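Long-range contacts in dihydropyrimidinase (PDB 3SFW), which catalyses the hydrolytic ring opening of dihydropyrimidines, such as dihydrouracil to 3-ureidopropanoate, probably at its zinc-bearing site: residues P214-G218 with H239-A245; Q234-V240 with N258-C264; L309-G313 with D366-V372. One frame throughout, in Å; residues are numbered along the deposited sequence.

In the fold
From the N terminus, the first segment met is 214-218, at the start of helix 214-230. Contact 1 closes the loop from there through strand 234-237, bringing in 239-245 at the start of helix 243-254. Contact 2 opens before contact 1 has closed and closes the loop through helix 243-254, so the two cross; they share His239 and Val240. It joins two neighbouring parallel strands of the barrel. Contact 3 comes later, in series, and closes a longer loop from strand 311-312 to helix 361-376. Strand 311-312 lies next to strand 258-263, and the hydroxyls of Tyr236 and Thr311 meet. Val240, shared by contacts 1 and 2, touches Leu309 of contact 3.

Contact 1: P214-G218 with H239-A245; sequences PEAEG and HVSCADA. With ZN (zinc ion), chain D.
Glu217 reaches from helix 214-230 to the backbone and hydroxyl of Ser241. From CB the chain leaves with CG anti to the backbone N (chi1 172°) and stays extended. Glu217 CG runs past both Cys242 SG and Ala245 CB, 4.2 Å from each. Next, Glu217 CD comes within 3.7 Å of Cys242 SG. The carboxylate then forks. Ser241 OG donates to Glu217 OE1 in a very short bond of 2.5 Å. Ser241 N gives a nearly straight bond (173°) to the syn lone pair of Glu217 OE2, at 2.9 Å. Arg292 makes a salt bridge to OE1 and also bonds Ser241 OG. An alanine in place of this glutamate is likely to leave Ser241 N and Arg292 without their carboxylate partner and the loop less firmly held to the helix. This loop follows strand 234-237 in the TIM barrel of the amidohydrolase family; it starts at the zinc ligand His239 and ends at Cys242, the N-cap of helix 243-254. Pro214 CB packs on Cys242 SG at 3.8 Å. Asp244, salt-bridged to Arg248, lays OD2 3.3 Å from Gly218 CA. Water 1 donates to both Asp244 OD1 and Glu215 O.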
ATOM      1  N   PRO A 214      15.757  -8.818  -7.285  1.00 14.67           N
ATOM      2  CA  PRO A 214      15.290  -7.460  -6.923  1.00 14.83           C
ATOM      3  C   PRO A 214      14.778  -7.360  -5.501  1.00 14.02           C
ATOM      4  O   PRO A 214      14.823  -6.292  -4.898  1.00 13.03           O
ATOM      5  CB  PRO A 214      14.161  -7.175  -7.938  1.00 19.42           C
ATOM      6  CG  PRO A 214      13.944  -8.462  -8.675  1.00 18.81           C
ATOM      7  CD  PRO A 214      15.138  -9.329  -8.521  1.00 14.72           C
ATOM      8  N   GLU A 215      14.219  -8.458  -4.978  1.00 11.93           N
ATOM      9  CA  GLU A 215      13.764  -8.475  -3.602  1.00 14.32           C
ATOM     10  C   GLU A 215      14.881  -8.118  -2.619  1.00 12.54           C
ATOM     11  O   GLU A 215      14.589  -7.561  -1.575  1.00 12.80           O
ATOM     12  CB  GLU A 215      13.157  -9.834  -3.263  1.00 17.90           C
ATOM     13  CG  GLU A 215      11.829 -10.112  -4.048  1.00 25.31           C
ATOM     14  CD  GLU A 215      11.969 -10.633  -5.522  1.00 32.56           C
ATOM     15  OE1 GLU A 215      13.078 -10.918  -6.042  1.00 21.99           O
ATOM     16  OE2 GLU A 215      10.905 -10.751  -6.173  1.00 37.58           O
ATOM     17  N   ALA A 216      16.128  -8.440  -2.964  1.00 12.21           N
ATOM     18  CA  ALA A 216      17.293  -8.148  -2.096  1.00 10.62           C
ATOM     19  C   ALA A 216      17.596  -6.631  -2.080  1.00 12.91           C
ATOM     20  O   ALA A 216      18.083  -6.083  -1.075  1.00 11.51           O
ATOM     21  CB  ALA A 216      18.536  -8.933  -2.598  1.00 10.19           C
ATOM     22  N   GLU A 217      17.380  -5.993  -3.235  1.00 11.43           N
ATOM     23  CA  GLU A 217      17.526  -4.542  -3.341  1.00 12.15           C
ATOM     24  C   GLU A 217      16.358  -3.905  -2.630  1.00 13.67           C
ATOM     25  O   GLU A 217      16.517  -2.946  -1.859  1.00 13.19           O
ATOM     26  CB  GLU A 217      17.586  -4.095  -4.798  1.00 13.16           C
ATOM     27  CG  GLU A 217      17.546  -2.572  -4.915  1.00 10.45           C
ATOM     28  CD  GLU A 217      17.589  -2.069  -6.351  1.00 14.38           C
ATOM     29  OE1 GLU A 217      18.113  -2.751  -7.256  1.00 13.77           O
ATOM     30  OE2 GLU A 217      17.175  -0.935  -6.560  1.00 12.01           O
ATOM     31  N   GLY A 218      15.159  -4.439  -2.834  1.00 11.49           N
ATOM     32  CA  GLY A 218      13.995  -3.893  -2.117  1.00 10.09           C
ATOM     33  C   GLY A 218      14.217  -3.953  -0.598  1.00 10.31           C
ATOM     34  O   GLY A 218      13.879  -3.004   0.146  1.00 11.67           O
ATOM     35  N   HIS A 239      21.521   4.485  -7.461  1.00  9.04           N
ATOM     36  CA  HIS A 239      21.130   3.469  -8.455  1.00 10.53           C
ATOM     37  C   HIS A 239      19.926   2.623  -8.033  1.00 12.49           C
ATOM     38  O   HIS A 239      20.039   1.406  -7.937  1.00 10.13           O
ATOM     39  CB  HIS A 239      22.333   2.566  -8.920  1.00  9.99           C
ATOM     40  CG  HIS A 239      23.163   1.954  -7.808  1.00  9.29           C
ATOM     41  ND1 HIS A 239      22.611   1.268  -6.738  1.00 10.37           N
ATOM     42  CD2 HIS A 239      24.513   1.815  -7.694  1.00  9.68           C
ATOM     43  CE1 HIS A 239      23.596   0.789  -5.975  1.00 10.06           C
ATOM     44  NE2 HIS A 239      24.751   1.095  -6.551  1.00  9.98           N
ATOM     45  N   VAL A 240      18.751   3.253  -7.952  1.00  7.75           N
ATOM     46  CA  VAL A 240      17.487   2.494  -7.801  1.00 11.66           C
ATOM     47  C   VAL A 240      17.191   1.786  -9.155  1.00 10.83           C
ATOM     48  O   VAL A 240      17.194   2.442 -10.209  1.00  9.87           O
ATOM     49  CB  VAL A 240      16.320   3.462  -7.412  1.00 10.08           C
ATOM     50  CG1 VAL A 240      14.959   2.709  -7.369  1.00 11.09           C
ATOM     51  CG2 VAL A 240      16.605   4.089  -6.056  1.00  9.50           C
ATOM     52  N   SER A 241      17.069   0.442  -9.151  1.00  9.35           N
ATOM     53  CA  SER A 241      16.979  -0.257 -10.448  1.00 10.38           C
ATOM     54  C   SER A 241      15.642  -0.920 -10.678  1.00 11.34           C
ATOM     55  O   SER A 241      15.373  -1.439 -11.778  1.00 11.67           O
ATOM     56  CB  SER A 241      18.090  -1.325 -10.568  1.00 11.06           C
ATOM     57  OG  SER A 241      17.828  -2.445  -9.720  1.00 12.04           O
ATOM     58  N   CYS A 242      14.837  -1.038  -9.629  1.00 10.79           N
ATOM     59  CA  CYS A 242      13.666  -1.913  -9.720  1.00 12.60           C
ATOM     60  C   CYS A 242      12.443  -1.385  -9.024  1.00 12.94           C
ATOM     61  O   CYS A 242      12.514  -0.504  -8.141  1.00 10.72           O
ATOM     62  CB  CYS A 242      13.968  -3.314  -9.200  1.00 11.18           C
ATOM     63  SG  CYS A 242      14.326  -3.413  -7.424  1.00 15.55           S
ATOM     64  N   ALA A 243      11.296  -1.877  -9.485  1.00 13.87           N
ATOM     65  CA  ALA A 243      10.003  -1.426  -8.961  1.00 12.04           C
ATOM     66  C   ALA A 243       9.860  -1.684  -7.471  1.00 11.64           C
ATOM     67  O   ALA A 243       9.314  -0.835  -6.751  1.00 11.03           O
ATOM     68  CB  ALA A 243       8.820  -2.105  -9.751  1.00 10.74           C
ATOM     69  N   ASP A 244      10.441  -2.776  -6.973  1.00 12.25           N
ATOM     70  CA  ASP A 244      10.355  -3.088  -5.541  1.00 13.88           C
ATOM     71  C   ASP A 244      10.921  -1.901  -4.733  1.00 15.18           C
ATOM     72  O   ASP A 244      10.307  -1.453  -3.764  1.00 13.81           O
ATOM     73  CB  ASP A 244      11.173  -4.348  -5.269  1.00 15.05           C
ATOM     74  CG  ASP A 244      10.962  -4.909  -3.870  1.00 23.84           C
ATOM     75  OD1 ASP A 244      11.000  -6.153  -3.754  1.00 28.93           O
ATOM     76  OD2 ASP A 244      10.821  -4.148  -2.878  1.00 27.11           O
ATOM     77  N   ALA A 245      12.071  -1.394  -5.164  1.00 11.47           N
ATOM     78  CA  ALA A 245      12.706  -0.272  -4.478  1.00 11.34           C
ATOM     79  C   ALA A 245      11.938   1.030  -4.692  1.00 11.80           C
ATOM     80  O   ALA A 245      11.754   1.823  -3.730  1.00 11.05           O
ATOM     81  CB  ALA A 245      14.142  -0.125  -4.900  1.00 10.65           C
TER
HETATM   82 ZN    ZN D 501      26.841   0.859  -5.944  1.00 15.91          ZN
HETATM   83  O   HOH W   1      11.867  -6.789  -1.064  1.00 28.77           O
HETATM   84  O   HOH W   2      28.864   0.320  -5.737  1.00 15.51           O
HETATM   85  O   HOH W   3      27.326  -0.665  -7.509  1.00 18.53           O

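Contact 2: Q234-V240 with N258-C264; sequences QLYVVHV and NVYGETC. With ZN (zinc ion), chain D.
Within a beta-alpha-beta unit of the TIM barrel, strand 234-237 pairs parallel with strand 258-263, crossing over through helix 243-254. Backbone bonds alternate along the pair: Leu235 N to Asn258 O, Tyr260 N to Leu235 O, Val237 N to Tyr260 O, Glu262 N to Val237 O. Leu235, Val237 and Val259 lie on one face, and helix 214-230 covers Leu235 and Val259. Tyr236 and Tyr260 lie on the other, with Tyr236 CD2 4.1 Å from Tyr260 CB. Past Val237, Val240 N binds Glu262 O and Thr263 OG1 donates to Val240 O, both at 2.7 Å. With CG anti to the backbone N (chi1 177°), extended Glu262 brings its carboxylate to Tyr236 OH and His239 N. Tyr236 OH donates to Glu262 OE2 at 2.6 Å, on the anti side, 28° out of the carboxylate plane; ring and carboxylate planes are 79° apart. His239 N reaches Glu262 OE1 at 3.0 Å from above that plane. His239 NE2 binds the zinc ion at 2.2 Å, and Val238 CG2 lies over one face of its ring. His58, a ligand of the second zinc, also bonds Glu262 OE1. Glu262 is thus a second-shell residue that probably positions ligands of both zincs.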
ATOM      1  N   GLN A 234      18.383  12.140   6.692  1.00 11.03           N
ATOM      2  CA  GLN A 234      18.029  12.274   5.263  1.00 11.17           C
ATOM      3  C   GLN A 234      18.834  11.261   4.451  1.00 11.20           C
ATOM      4  O   GLN A 234      20.013  11.051   4.722  1.00 11.48           O
ATOM      5  CB  GLN A 234      18.280  13.698   4.744  1.00 12.65           C
ATOM      6  CG  GLN A 234      19.662  14.316   5.183  1.00 10.99           C
ATOM      7  CD  GLN A 234      19.522  15.179   6.467  1.00 13.10           C
ATOM      8  OE1 GLN A 234      18.421  15.571   6.859  1.00 13.72           O
ATOM      9  NE2 GLN A 234      20.642  15.426   7.146  1.00 14.42           N
ATOM     10  N   LEU A 235      18.171  10.592   3.493  1.00  8.38           N
ATOM     11  CA  LEU A 235      18.732   9.411   2.845  1.00  8.53           C
ATOM     12  C   LEU A 235      18.671   9.619   1.354  1.00  8.74           C
ATOM     13  O   LEU A 235      17.677  10.146   0.841  1.00  9.36           O
ATOM     14  CB  LEU A 235      17.878   8.158   3.184  1.00 10.02           C
ATOM     15  CG  LEU A 235      18.372   6.841   2.524  1.00  9.51           C
ATOM     16  CD1 LEU A 235      19.677   6.367   3.281  1.00  9.86           C
ATOM     17  CD2 LEU A 235      17.291   5.769   2.705  1.00 10.45           C
ATOM     18  N   TYR A 236      19.721   9.196   0.659  1.00  9.02           N
ATOM     19  CA  TYR A 236      19.745   9.212  -0.801  1.00 10.19           C
ATOM     20  C   TYR A 236      20.107   7.810  -1.291  1.00 10.16           C
ATOM     21  O   TYR A 236      21.151   7.305  -1.005  1.00 10.56           O
ATOM     22  CB  TYR A 236      20.764  10.251  -1.264  1.00  9.29           C
ATOM     23  CG  TYR A 236      20.943  10.382  -2.763  1.00  8.16           C
ATOM     24  CD1 TYR A 236      21.749   9.476  -3.472  1.00  9.37           C
ATOM     25  CD2 TYR A 236      20.478  11.530  -3.433  1.00  7.41           C
ATOM     26  CE1 TYR A 236      22.038   9.677  -4.844  1.00  9.82           C
ATOM     27  CE2 TYR A 236      20.716  11.731  -4.794  1.00  9.67           C
ATOM     28  CZ  TYR A 236      21.481  10.803  -5.494  1.00  8.96           C
ATOM     29  OH  TYR A 236      21.864  11.084  -6.792  1.00 10.27           O
ATOM     30  N   VAL A 237      19.162   7.152  -1.934  1.00  7.13           N
ATOM     31  CA  VAL A 237      19.367   5.793  -2.392  1.00  9.10           C
ATOM     32  C   VAL A 237      19.980   5.847  -3.787  1.00  9.99           C
ATOM     33  O   VAL A 237      19.327   6.303  -4.742  1.00  9.81           O
ATOM     34  CB  VAL A 237      18.028   5.002  -2.458  1.00 10.05           C
ATOM     35  CG1 VAL A 237      18.331   3.496  -2.814  1.00  8.97           C
ATOM     36  CG2 VAL A 237      17.249   5.115  -1.111  1.00 10.56           C
ATOM     37  N   VAL A 238      21.217   5.349  -3.949  1.00  8.71           N
ATOM     38  CA  VAL A 238      21.877   5.474  -5.266  1.00 10.55           C
ATOM     39  C   VAL A 238      21.379   4.308  -6.149  1.00  8.82           C
ATOM     40  O   VAL A 238      20.826   3.334  -5.639  1.00 10.83           O
ATOM     41  CB  VAL A 238      23.444   5.398  -5.198  1.00  9.10           C
ATOM     42  CG1 VAL A 238      24.007   6.462  -4.217  1.00  9.23           C
ATOM     43  CG2 VAL A 238      23.909   3.996  -4.742  1.00  9.06           C
ATOM     44  N   HIS A 239      21.521   4.485  -7.461  1.00  9.04           N
ATOM     45  CA  HIS A 239      21.130   3.469  -8.455  1.00 10.53           C
ATOM     46  C   HIS A 239      19.926   2.623  -8.033  1.00 12.49           C
ATOM     47  O   HIS A 239      20.039   1.406  -7.937  1.00 10.13           O
ATOM     48  CB  HIS A 239      22.333   2.566  -8.920  1.00  9.99           C
ATOM     49  CG  HIS A 239      23.163   1.954  -7.808  1.00  9.29           C
ATOM     50  ND1 HIS A 239      22.611   1.268  -6.738  1.00 10.37           N
ATOM     51  CD2 HIS A 239      24.513   1.815  -7.694  1.00  9.68           C
ATOM     52  CE1 HIS A 239      23.596   0.789  -5.975  1.00 10.06           C
ATOM     53  NE2 HIS A 239      24.751   1.095  -6.551  1.00  9.98           N
ATOM     54  N   VAL A 240      18.751   3.253  -7.952  1.00  7.75           N
ATOM     55  CA  VAL A 240      17.487   2.494  -7.801  1.00 11.66           C
ATOM     56  C   VAL A 240      17.191   1.786  -9.155  1.00 10.83           C
ATOM     57  O   VAL A 240      17.194   2.442 -10.209  1.00  9.87           O
ATOM     58  CB  VAL A 240      16.320   3.462  -7.412  1.00 10.08           C
ATOM     59  CG1 VAL A 240      14.959   2.709  -7.369  1.00 11.09           C
ATOM     60  CG2 VAL A 240      16.605   4.089  -6.056  1.00  9.50           C
ATOM     61  N   ASN A 258      12.457  12.210   4.650  1.00 10.40           N
ATOM     62  CA  ASN A 258      13.406  12.879   3.742  1.00 12.34           C
ATOM     63  C   ASN A 258      14.284  11.845   3.032  1.00 12.97           C
ATOM     64  O   ASN A 258      15.430  11.582   3.415  1.00 11.15           O
ATOM     65  CB  ASN A 258      14.196  13.929   4.535  1.00 13.43           C
ATOM     66  CG  ASN A 258      13.252  15.007   5.100  1.00 18.03           C
ATOM     67  OD1 ASN A 258      12.344  15.448   4.384  1.00 17.34           O
ATOM     68  ND2 ASN A 258      13.281  15.200   6.403  1.00 19.52           N
ATOM     69  N   VAL A 259      13.629  11.146   2.101  1.00  9.66           N
ATOM     70  CA  VAL A 259      14.225  10.046   1.367  1.00  8.73           C
ATOM     71  C   VAL A 259      14.197  10.440  -0.105  1.00  9.42           C
ATOM     72  O   VAL A 259      13.126  10.774  -0.657  1.00 11.39           O
ATOM     73  CB  VAL A 259      13.418   8.742   1.570  1.00 12.07           C
ATOM     74  CG1 VAL A 259      13.950   7.604   0.613  1.00 11.16           C
ATOM     75  CG2 VAL A 259      13.488   8.321   3.077  1.00 13.41           C
ATOM     76  N   TYR A 260      15.379  10.383  -0.732  1.00  7.68           N
ATOM     77  CA  TYR A 260      15.554  10.745  -2.151  1.00  8.77           C
ATOM     78  C   TYR A 260      16.117   9.560  -2.885  1.00  9.26           C
ATOM     79  O   TYR A 260      16.720   8.693  -2.274  1.00 10.76           O
ATOM     80  CB  TYR A 260      16.591  11.901  -2.276  1.00  7.81           C
ATOM     81  CG  TYR A 260      16.179  13.057  -1.398  1.00  8.99           C
ATOM     82  CD1 TYR A 260      16.728  13.209  -0.125  1.00 12.39           C
ATOM     83  CD2 TYR A 260      15.118  13.881  -1.756  1.00 12.03           C
ATOM     84  CE1 TYR A 260      16.284  14.192   0.750  1.00 12.51           C
ATOM     85  CE2 TYR A 260      14.706  14.908  -0.901  1.00 13.98           C
ATOM     86  CZ  TYR A 260      15.313  15.049   0.353  1.00 16.94           C
ATOM     87  OH  TYR A 260      14.924  16.050   1.218  1.00 20.76           O
ATOM     88  N   GLY A 261      15.882   9.511  -4.207  1.00  9.62           N
ATOM     89  CA  GLY A 261      16.386   8.396  -5.028  1.00  9.21           C
ATOM     90  C   GLY A 261      16.986   8.834  -6.351  1.00  8.26           C
ATOM     91  O   GLY A 261      16.530   9.800  -6.988  1.00 10.20           O
ATOM     92  N   GLU A 262      17.994   8.066  -6.773  1.00  8.98           N
ATOM     93  CA  GLU A 262      18.711   8.276  -8.013  1.00  8.09           C
ATOM     94  C   GLU A 262      18.447   7.058  -8.900  1.00  7.02           C
ATOM     95  O   GLU A 262      18.374   5.934  -8.397  1.00 10.88           O
ATOM     96  CB  GLU A 262      20.198   8.243  -7.659  1.00 10.43           C
ATOM     97  CG  GLU A 262      21.174   8.384  -8.823  1.00  7.85           C
ATOM     98  CD  GLU A 262      22.598   8.124  -8.294  1.00 12.28           C
ATOM     99  OE1 GLU A 262      23.024   6.930  -8.281  1.00 10.74           O
ATOM    100  OE2 GLU A 262      23.228   9.097  -7.817  1.00 10.86           O
ATOM    101  N   THR A 263      18.398   7.249 -10.233  1.00  7.71           N
ATOM    102  CA  THR A 263      18.580   6.057 -11.100  1.00 10.33           C
ATOM    103  C   THR A 263      19.650   6.370 -12.150  1.00  7.98           C
ATOM    104  O   THR A 263      20.336   7.407 -12.038  1.00  9.84           O
ATOM    105  CB  THR A 263      17.255   5.528 -11.663  1.00  9.77           C
ATOM    106  OG1 THR A 263      17.466   4.210 -12.233  1.00 10.27           O
ATOM    107  CG2 THR A 263      16.684   6.520 -12.701  1.00  9.19           C
ATOM    108  N   CYS A 264      19.896   5.439 -13.069  1.00  8.70           N
ATOM    109  CA  CYS A 264      21.049   5.529 -13.954  1.00  7.75           C
ATOM    110  C   CYS A 264      20.587   5.104 -15.341  1.00 10.10           C
ATOM    111  O   CYS A 264      19.645   4.294 -15.449  1.00 11.90           O
ATOM    112  CB  CYS A 264      22.157   4.565 -13.498  1.00  8.00           C
ATOM    113  SG  CYS A 264      22.666   4.748 -11.743  1.00 12.26           S
TER
HETATM  114 ZN    ZN D 501      26.841   0.859  -5.944  1.00 15.91          ZN
HETATM  115  O   HOH W   4      15.824  15.129   7.910  1.00 31.60           O
HETATM  116  O   HOH W   2      28.864   0.320  -5.737  1.00 15.51           O
HETATM  117  O   HOH W   3      27.326  -0.665  -7.509  1.00 18.53           O

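Contact 3: L309-G313 with D366-V372; sequences LQTVG and DITSTKV
The carbonyl group of Ile367 is approached by Val312 N, which donates to Ile367 O at 3.0 Å from a position tilted 34° out of the carbonyl plane. The same oxygen takes a CH...O contact from Thr311 CA, 3.4 Å from Ile367 O. The second flat group, the carboxylate of Asp366, is met on its syn side, 29° out of its plane, by Lys371. This is a salt bridge within the helix, with Lys371 NZ 2.8 Å from Asp366 OD2. The lysine chain bends at chi2, chi3 and chi4 and so folds back to the acid. Its root faces the residue just before the strand: Lys371 CG lies 3.8 Å from Gln310 CB.

Strand 311-312 is the last strand of the parallel sheet that starts with 180-182, and belongs to the TIM barrel. Helix 361-376 lies against it and also touches strand 49-59, through Val372 on Ile55 and Pro57. The helix thus touches both strand 311-312 and strand 49-59 of the barrel. It holds a wider pi-type turn at 366-370, where Lys371 N bonds Asp366 O at 2.8 Å. Arg345 bonds both Val312 O and Thr368 O, and so bridges strand and helix a second time.

Thr311 divides its two branches. CG2, anti to the carbonyl carbon, meets Val372 CG2 at 3.8 Å, and the two side chains cross at about a right angle. OG1 turns elsewhere and bonds Tyr236 OH. Gln310 O is approached by Ile367 CA at 3.5 Å in another CH...O contact. The side chains of Val312 and Ile367 also pack together, though their exact fit is doubtful.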
ATOM      1  N   LEU A 309      11.669   9.586  -7.856  1.00 10.08           N
ATOM      2  CA  LEU A 309      13.150   9.649  -8.009  1.00 10.02           C
ATOM      3  C   LEU A 309      13.514  11.030  -8.494  1.00 11.34           C
ATOM      4  O   LEU A 309      12.723  11.640  -9.274  1.00 12.43           O
ATOM      5  CB  LEU A 309      13.620   8.649  -9.082  1.00  9.13           C
ATOM      6  CG  LEU A 309      13.302   7.188  -8.659  1.00 10.62           C
ATOM      7  CD1 LEU A 309      13.757   6.297  -9.822  1.00 11.24           C
ATOM      8  CD2 LEU A 309      14.054   6.771  -7.336  1.00 12.71           C
ATOM      9  N   GLN A 310      14.611  11.585  -7.968  1.00  9.02           N
ATOM     10  CA  GLN A 310      14.923  13.031  -8.220  1.00 10.73           C
ATOM     11  C   GLN A 310      16.136  13.279  -9.133  1.00 11.27           C
ATOM     12  O   GLN A 310      16.299  14.389  -9.654  1.00 10.79           O
ATOM     13  CB  GLN A 310      15.114  13.795  -6.904  1.00 12.51           C
ATOM     14  CG  GLN A 310      13.846  13.872  -6.024  1.00 14.03           C
ATOM     15  CD  GLN A 310      13.530  12.518  -5.358  1.00 14.07           C
ATOM     16  OE1 GLN A 310      12.369  12.062  -5.333  1.00 18.07           O
ATOM     17  NE2 GLN A 310      14.550  11.858  -4.882  1.00  8.58           N
ATOM     18  N   THR A 311      16.993  12.276  -9.315  1.00  9.60           N
ATOM     19  CA  THR A 311      18.287  12.502 -10.012  1.00  9.35           C
ATOM     20  C   THR A 311      18.661  11.307 -10.895  1.00  6.75           C
ATOM     21  O   THR A 311      18.188  10.169 -10.703  1.00  8.65           O
ATOM     22  CB  THR A 311      19.472  12.687  -9.026  1.00  9.46           C
ATOM     23  OG1 THR A 311      19.602  11.471  -8.243  1.00 11.19           O
ATOM     24  CG2 THR A 311      19.223  13.897  -8.101  1.00 11.10           C
ATOM     25  N   VAL A 312      19.555  11.578 -11.850  1.00  8.23           N
ATOM     26  CA  VAL A 312      20.168  10.479 -12.630  1.00  9.79           C
ATOM     27  C   VAL A 312      21.682  10.635 -12.565  1.00 11.72           C
ATOM     28  O   VAL A 312      22.238  11.692 -12.926  1.00 11.41           O
ATOM     29  CB  VAL A 312      19.717  10.489 -14.101  1.00 10.18           C
ATOM     30  CG1 VAL A 312      20.509   9.385 -14.905  1.00 10.37           C
ATOM     31  CG2 VAL A 312      18.222  10.240 -14.211  1.00 10.85           C
ATOM     32  N   GLY A 313      22.346   9.599 -12.061  1.00  9.81           N
ATOM     33  CA  GLY A 313      23.794   9.564 -12.070  1.00 12.31           C
ATOM     34  C   GLY A 313      24.228   8.417 -12.974  1.00 12.58           C
ATOM     35  O   GLY A 313      23.395   7.609 -13.392  1.00  9.94           O
ATOM     36  N   ASP A 366      16.345  19.270 -14.504  1.00  9.66           N
ATOM     37  CA  ASP A 366      16.270  19.136 -13.051  1.00 11.90           C
ATOM     38  C   ASP A 366      16.975  17.866 -12.595  1.00  9.36           C
ATOM     39  O   ASP A 366      17.789  17.888 -11.680  1.00 10.94           O
ATOM     40  CB  ASP A 366      14.787  19.132 -12.600  1.00 13.78           C
ATOM     41  CG  ASP A 366      14.596  19.633 -11.180  1.00 18.93           C
ATOM     42  OD1 ASP A 366      15.453  20.355 -10.625  1.00 13.76           O
ATOM     43  OD2 ASP A 366      13.557  19.269 -10.585  1.00 23.31           O
ATOM     44  N   ILE A 367      16.735  16.777 -13.318  1.00  9.59           N
ATOM     45  CA  ILE A 367      17.226  15.466 -12.897  1.00 10.62           C
ATOM     46  C   ILE A 367      18.682  15.282 -13.197  1.00  9.07           C
ATOM     47  O   ILE A 367      19.356  14.500 -12.521  1.00 11.05           O
ATOM     48  CB  ILE A 367      16.396  14.450 -13.674  1.00 18.35           C
ATOM     49  CG1 ILE A 367      14.971  14.416 -13.099  1.00 10.46           C
ATOM     50  CG2 ILE A 367      17.097  13.162 -13.842  1.00 24.08           C
ATOM     51  CD1 ILE A 367      14.793  15.123 -11.816  1.00 28.23           C
ATOM     52  N   THR A 368      19.192  15.958 -14.227  1.00  9.85           N
ATOM     53  CA  THR A 368      20.598  15.785 -14.613  1.00 10.52           C
ATOM     54  C   THR A 368      21.536  16.836 -14.032  1.00 11.94           C
ATOM     55  O   THR A 368      22.736  16.662 -14.056  1.00 11.56           O
ATOM     56  CB  THR A 368      20.788  15.786 -16.126  1.00 11.75           C
ATOM     57  OG1 THR A 368      20.405  17.069 -16.638  1.00 10.32           O
ATOM     58  CG2 THR A 368      19.944  14.622 -16.809  1.00 11.98           C
ATOM     59  N   SER A 369      20.982  17.912 -13.477  1.00  8.92           N
ATOM     60  CA  SER A 369      21.797  19.052 -13.105  1.00 12.02           C
ATOM     61  C   SER A 369      21.273  19.767 -11.837  1.00 10.99           C
ATOM     62  O   SER A 369      21.917  19.722 -10.760  1.00 11.33           O
ATOM     63  CB  SER A 369      21.856  20.032 -14.281  1.00 14.46           C
ATOM     64  OG  SER A 369      22.748  21.044 -13.985  1.00 15.36           O
ATOM     65  N   THR A 370      20.108  20.378 -11.926  1.00  9.91           N
ATOM     66  CA  THR A 370      19.711  21.318 -10.847  1.00 11.47           C
ATOM     67  C   THR A 370      19.391  20.615  -9.531  1.00 12.04           C
ATOM     68  O   THR A 370      19.891  20.996  -8.455  1.00 10.10           O
ATOM     69  CB  THR A 370      18.483  22.117 -11.280  1.00 11.76           C
ATOM     70  OG1 THR A 370      18.699  22.669 -12.590  1.00 10.35           O
ATOM     71  CG2 THR A 370      18.131  23.226 -10.228  1.00 12.80           C
ATOM     72  N   LYS A 371      18.588  19.551  -9.591  1.00 10.99           N
ATOM     73  CA  LYS A 371      18.240  18.819  -8.350  1.00  9.41           C
ATOM     74  C   LYS A 371      19.488  18.110  -7.748  1.00 10.50           C
ATOM     75  O   LYS A 371      19.608  17.913  -6.527  1.00  9.90           O
ATOM     76  CB  LYS A 371      17.072  17.837  -8.598  1.00 11.27           C
ATOM     77  CG  LYS A 371      16.363  17.367  -7.316  1.00 13.59           C
ATOM     78  CD  LYS A 371      15.861  18.587  -6.461  1.00 13.20           C
ATOM     79  CE  LYS A 371      14.944  19.576  -7.166  1.00 20.62           C
ATOM     80  NZ  LYS A 371      13.796  18.884  -7.835  1.00 23.44           N
ATOM     81  N   VAL A 372      20.410  17.739  -8.615  1.00 10.80           N
ATOM     82  CA  VAL A 372      21.661  17.150  -8.153  1.00  9.69           C
ATOM     83  C   VAL A 372      22.471  18.227  -7.388  1.00 11.50           C
ATOM     84  O   VAL A 372      22.919  17.981  -6.275  1.00 10.86           O
ATOM     85  CB  VAL A 372      22.541  16.718  -9.360  1.00  9.11           C
ATOM     86  CG1 VAL A 372      23.908  16.170  -8.854  1.00  8.95           C
ATOM     87  CG2 VAL A 372      21.812  15.640 -10.235  1.00  8.90           C
TER